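Side-chain contacts in GDSL-like Lipase (Parabacteroides distasonis, PDB 3P94), which is a serine hydrolase of the GDSL-like lipase family that probably hydrolyses lipid esters, possibly lysophospholipids: residues 57-62 with 97-102; 84-87 with 93-96. One frame throughout, in Å; residues are numbered along the deposited sequence. Where two conformers were deposited one is given.

Contact 1 of 2, residues 57-62 with 97-102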
loop_
_atom_site.group_PDB
_atom_site.type_symbol
_atom_site.label_atom_id
_atom_site.label_comp_id
_atom_site.label_asym_id
_atom_site.label_seq_id
_atom_site.Cartn_x
_atom_site.Cartn_y
_atom_site.Cartn_z
ATOM N N GLN A 57 -0.438 7.941 5.930
ATOM C CA GLN A 57 -1.723 7.299 6.190
ATOM C C GLN A 57 -1.594 5.875 6.724
ATOM O O GLN A 57 -0.676 5.139 6.354
ATOM C CB GLN A 57 -2.599 7.291 4.935
ATOM C CG GLN A 57 -3.155 8.673 4.610
ATOM C CD GLN A 57 -4.537 8.635 4.006
ATOM O OE1 GLN A 57 -4.943 7.657 3.372
ATOM N NE2 GLN A 57 -5.308 9.701 4.220
ATOM N N THR A 58 -2.535 5.505 7.590
ATOM C CA THR A 58 -2.641 4.162 8.146
ATOM C C THR A 58 -3.800 3.465 7.421
ATOM O O THR A 58 -4.505 4.104 6.627
ATOM C CB THR A 58 -2.827 4.175 9.675
ATOM O OG1 THR A 58 -4.184 4.486 10.015
ATOM C CG2 THR A 58 -1.833 5.071 10.405
ATOM N N THR A 59 -4.027 2.178 7.726
ATOM C CA THR A 59 -5.128 1.407 7.112
ATOM C C THR A 59 -6.500 2.012 7.479
ATOM O O THR A 59 -7.449 1.817 6.724
ATOM C CB THR A 59 -5.046 -0.061 7.515
ATOM O OG1 THR A 59 -5.146 -0.165 8.929
ATOM C CG2 THR A 59 -3.776 -0.759 6.992
ATOM N N SER A 60 -6.598 2.750 8.628
ATOM C CA SER A 60 -7.854 3.368 9.064
ATOM C C SER A 60 -8.297 4.479 8.091
ATOM O O SER A 60 -9.437 4.437 7.630
ATOM C CB SER A 60 -7.741 3.899 10.488
ATOM O OG SER A 60 -7.710 2.819 11.405
ATOM N N GLU A 61 -7.404 5.437 7.741
ATOM C CA GLU A 61 -7.747 6.512 6.789
ATOM C C GLU A 61 -8.040 5.920 5.431
ATOM O O GLU A 61 -8.954 6.356 4.736
ATOM C CB GLU A 61 -6.636 7.566 6.659
ATOM C CG GLU A 61 -6.396 8.370 7.929
ATOM C CD GLU A 61 -5.220 7.888 8.762
ATOM O OE1 GLU A 61 -4.832 6.702 8.642
ATOM O OE2 GLU A 61 -4.660 8.719 9.509
HETATM N N MSE A 62 -7.276 4.896 5.070
HETATM C CA MSE A 62 -7.422 4.231 3.794
HETATM C C MSE A 62 -8.776 3.546 3.653
HETATM O O MSE A 62 -9.406 3.678 2.594
HETATM C CB MSE A 62 -6.275 3.244 3.605
HETATM C CG MSE A 62 -4.995 3.928 3.235
HETATM SE SE MSE A 62 -3.701 2.563 2.846
HETATM C CE MSE A 62 -2.228 3.359 3.907
ATOM N N GLU A 97 -3.830 -7.084 14.882
ATOM C CA GLU A 97 -5.009 -7.810 14.391
ATOM C C GLU A 97 -6.048 -6.847 13.790
ATOM O O GLU A 97 -6.745 -7.212 12.844
ATOM C CB GLU A 97 -5.653 -8.639 15.525
ATOM C CG GLU A 97 -4.855 -9.878 15.918
ATOM C CD GLU A 97 -3.791 -9.742 16.996
ATOM O OE1 GLU A 97 -3.293 -8.616 17.228
ATOM O OE2 GLU A 97 -3.434 -10.784 17.593
ATOM N N ASN A 98 -6.148 -5.621 14.333
ATOM C CA ASN A 98 -7.091 -4.604 13.882
ATOM C C ASN A 98 -6.585 -3.910 12.615
ATOM O O ASN A 98 -7.396 -3.448 11.806
ATOM C CB ASN A 98 -7.391 -3.615 15.012
ATOM C CG ASN A 98 -8.173 -4.241 16.148
ATOM O OD1 ASN A 98 -8.976 -5.155 15.963
ATOM N ND2 ASN A 98 -7.965 -3.752 17.347
ATOM N N VAL A 99 -5.248 -3.884 12.419
ATOM C CA VAL A 99 -4.594 -3.383 11.202
ATOM C C VAL A 99 -4.985 -4.349 10.077
ATOM O O VAL A 99 -5.471 -3.920 9.024
ATOM C CB VAL A 99 -3.054 -3.284 11.381
ATOM C CG1 VAL A 99 -2.364 -2.849 10.085
ATOM C CG2 VAL A 99 -2.688 -2.356 12.544
ATOM N N PHE A 100 -4.840 -5.666 10.350
ATOM C CA PHE A 100 -5.222 -6.731 9.430
ATOM C C PHE A 100 -6.727 -6.644 9.107
ATOM O O PHE A 100 -7.100 -6.806 7.951
ATOM C CB PHE A 100 -4.865 -8.109 10.017
ATOM C CG PHE A 100 -5.350 -9.278 9.188
ATOM C CD1 PHE A 100 -4.856 -9.497 7.911
ATOM C CD2 PHE A 100 -6.315 -10.153 9.683
ATOM C CE1 PHE A 100 -5.323 -10.568 7.139
ATOM C CE2 PHE A 100 -6.774 -11.231 8.912
ATOM C CZ PHE A 100 -6.268 -11.432 7.651
ATOM N N GLY A 101 -7.550 -6.378 10.129
ATOM C CA GLY A 101 -9.000 -6.250 10.001
ATOM C C GLY A 101 -9.416 -5.163 9.031
ATOM O O GLY A 101 -10.359 -5.353 8.256
ATOM N N ASN A 102 -8.709 -4.018 9.055
ATOM C CA ASN A 102 -8.944 -2.908 8.134
ATOM C C ASN A 102 -8.655 -3.340 6.694
ATOM O O ASN A 102 -9.398 -2.962 5.782
ATOM C CB ASN A 102 -8.078 -1.708 8.499
ATOM C CG ASN A 102 -8.603 -0.863 9.624
ATOM O OD1 ASN A 102 -9.784 -0.867 9.943
ATOM N ND2 ASN A 102 -7.741 -0.071 10.210
#
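Thr59 and Asn102 form the tight part of this contact. The amide of Asn102 sends ND2 to Thr59 OG1 over 2.9 Å. The bond is nearly straight (N-H...O 164°), and OG1 lies almost in the amide plane. Beside it the chains press together, with Thr59 CB 3.6 Å from Asn102 CB. Thr59 OG1 sits between its own N and carbonyl carbon (chi1 60°), while CG2 turns to Val99. There the packing is lighter, CG2 to Val99 CG1 being 4.0 Å.

The other side, at Ser60, is looser and partly open to solvent. Ser60 OG takes only a weak, bent bond from Asn102 ND2, 3.1 Å long with an angle of 135°. A capping box of Thr58 and Glu61 starts helix 59-71. Thr58 OG1 accepts from Ser60 N, and Glu61 OE1 accepts from both Thr58 N and Thr58 OG1, which reach it from opposite faces of the carboxylate.

Thr59 OG1 has a further hydrogen bond with Asp86 OD2, so the hydroxyl links an amide to a carboxylate. A valine in place of Thr59 would probably leave both Asn102 ND2 and Asp86 OD2 without this shared mate. The hydroxyl accepts from the amide and so probably donates to the acid, joining the first turn of helix 59-71 to helix 96-112 and, through Asp86, to helix 84-87.

Contact 2 of 2, residues 84-87 with 93-96; sequences INDI and VIAL
Ile94 lies across Asp86 at an oblique angle and touches it with two branches. Its CG2 methyl meets the backbone, 3.6 Å from Asp86 O, and also packs on Asp86 CB at 4.0 Å. The longer branch runs on past the side chain. With CG1 of Ile94 opposite its backbone N (chi1 -174°) and the chain extended, CD1 comes to 4.1 Å from Asp86 OD2. This is packing of a methyl near a carboxylate, not a polar bond. The acid finds its strongest polar partner elsewhere, in Thr59 OG1.

The second pair, Ile87 and Leu96, is purely apolar. The two side chains again slant past one another. Leu96 leads with one methyl, CD1, which rests 3.8 Å from Ile87 CG1 and 4.2 Å from Ile87 CD1. Helix 137-153 flanks this pair, with Val140 on Ile87 and Trp146 on Leu96.

Between the backbones a water takes the place of a direct bond. It donates to Ile94 O at 3.0 Å and, weakly, to Asp86 O at 3.1 Å. Asp86 O also accepts a bond from His89 ND1.

Residues 84-87 form a one-turn helix, which follows strand 75-81 of the parallel sheet. The chain then loops out and comes back through residues 93-96 to start helix 96-112, with Ala95 as its N-cap. In sequence, Asn85 and Asp86 match the Asn-Asp pair of block III in SGNH hydrolases. In relatives that asparagine helps to form the oxyanion hole, and Asn85 probably does the same here. The contact therefore belongs to a strand-to-helix connection of the flavodoxin-like, SGNH-type fold, beside the probable active site.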
loop_
_atom_site.group_PDB
_atom_site.type_symbol
_atom_site.label_atom_id
_atom_site.label_comp_id
_atom_site.label_asym_id
_atom_site.label_seq_id
_atom_site.Cartn_x
_atom_site.Cartn_y
_atom_site.Cartn_z
ATOM N N ILE A 84 2.379 -0.196 7.395
ATOM C CA ILE A 84 3.601 0.251 8.069
ATOM C C ILE A 84 3.336 1.458 8.993
ATOM O O ILE A 84 3.907 1.510 10.084
ATOM C CB ILE A 84 4.802 0.506 7.103
ATOM C CG1 ILE A 84 6.139 0.537 7.870
ATOM C CG2 ILE A 84 4.650 1.795 6.284
ATOM C CD1 ILE A 84 6.534 -0.736 8.597
ATOM N N ASN A 85 2.471 2.403 8.586
ATOM C CA ASN A 85 2.212 3.573 9.438
ATOM C C ASN A 85 1.335 3.195 10.645
ATOM O O ASN A 85 1.422 3.855 11.672
ATOM C CB ASN A 85 1.637 4.728 8.646
ATOM C CG ASN A 85 2.645 5.268 7.655
ATOM O OD1 ASN A 85 3.828 5.478 7.952
ATOM N ND2 ASN A 85 2.211 5.481 6.450
ATOM N N ASP A 86 0.570 2.091 10.547
ATOM C CA ASP A 86 -0.186 1.548 11.687
ATOM C C ASP A 86 0.795 0.981 12.718
ATOM O O ASP A 86 0.592 1.150 13.918
ATOM C CB ASP A 86 -1.126 0.424 11.236
ATOM C CG ASP A 86 -2.205 0.819 10.265
ATOM O OD1 ASP A 86 -1.873 1.077 9.083
ATOM O OD2 ASP A 86 -3.391 0.849 10.678
ATOM N N ILE A 87 1.865 0.308 12.233
ATOM C CA ILE A 87 2.930 -0.271 13.079
ATOM C C ILE A 87 3.697 0.890 13.756
ATOM O O ILE A 87 4.079 0.777 14.923
ATOM C CB ILE A 87 3.848 -1.245 12.256
ATOM C CG1 ILE A 87 3.028 -2.480 11.784
ATOM C CG2 ILE A 87 5.086 -1.705 13.073
ATOM C CD1 ILE A 87 3.715 -3.423 10.756
ATOM N N VAL A 93 -2.252 4.276 18.894
ATOM C CA VAL A 93 -2.060 2.858 19.190
ATOM C C VAL A 93 -3.159 2.027 18.495
ATOM O O VAL A 93 -4.343 2.400 18.517
ATOM C CB VAL A 93 -1.997 2.597 20.726
ATOM C CG1 VAL A 93 -3.298 2.968 21.438
ATOM C CG2 VAL A 93 -1.571 1.162 21.037
ATOM N N ILE A 94 -2.757 0.929 17.870
ATOM C CA ILE A 94 -3.668 0.006 17.194
ATOM C C ILE A 94 -3.064 -1.407 17.255
ATOM O O ILE A 94 -1.878 -1.578 16.967
ATOM C CB ILE A 94 -4.048 0.446 15.742
ATOM C CG1 ILE A 94 -5.128 -0.498 15.130
ATOM C CG2 ILE A 94 -2.817 0.661 14.821
ATOM C CD1 ILE A 94 -5.818 -0.014 13.822
ATOM N N ALA A 95 -3.868 -2.403 17.667
ATOM C CA ALA A 95 -3.433 -3.800 17.719
ATOM C C ALA A 95 -3.234 -4.310 16.296
ATOM O O ALA A 95 -3.991 -3.935 15.391
ATOM C CB ALA A 95 -4.452 -4.656 18.462
ATOM N N LEU A 96 -2.190 -5.125 16.083
ATOM C CA LEU A 96 -1.836 -5.626 14.754
ATOM C C LEU A 96 -3.000 -6.373 14.085
ATOM O O LEU A 96 -3.152 -6.265 12.861
ATOM C CB LEU A 96 -0.578 -6.505 14.819
ATOM C CG LEU A 96 0.242 -6.624 13.532
ATOM C CD1 LEU A 96 0.842 -5.288 13.122
ATOM C CD2 LEU A 96 1.340 -7.644 13.690
HETATM O O HOH W 1 0.175 -1.781 14.833
#

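The two contacts share helix 96-112: contact 1 uses its first turns, contact 2 its very start and the loop before it. Both are partly buried, each with two buried and two partly exposed touching residues. Their chemistry differs. Contact 1 joins two helices by side-chain hydrogen bonds, whereas contact 2 joins a short helix to a loop by methyl packing and a water. Asp86 ties them together, through the Thr59 hydroxyl and by packing its CB 3.4 Å from Val99 CG2. A second tie runs from Asn85 ND2 to Gln57 O. Helices 59-71, 84-87 and 96-112 thus meet around one buried acid.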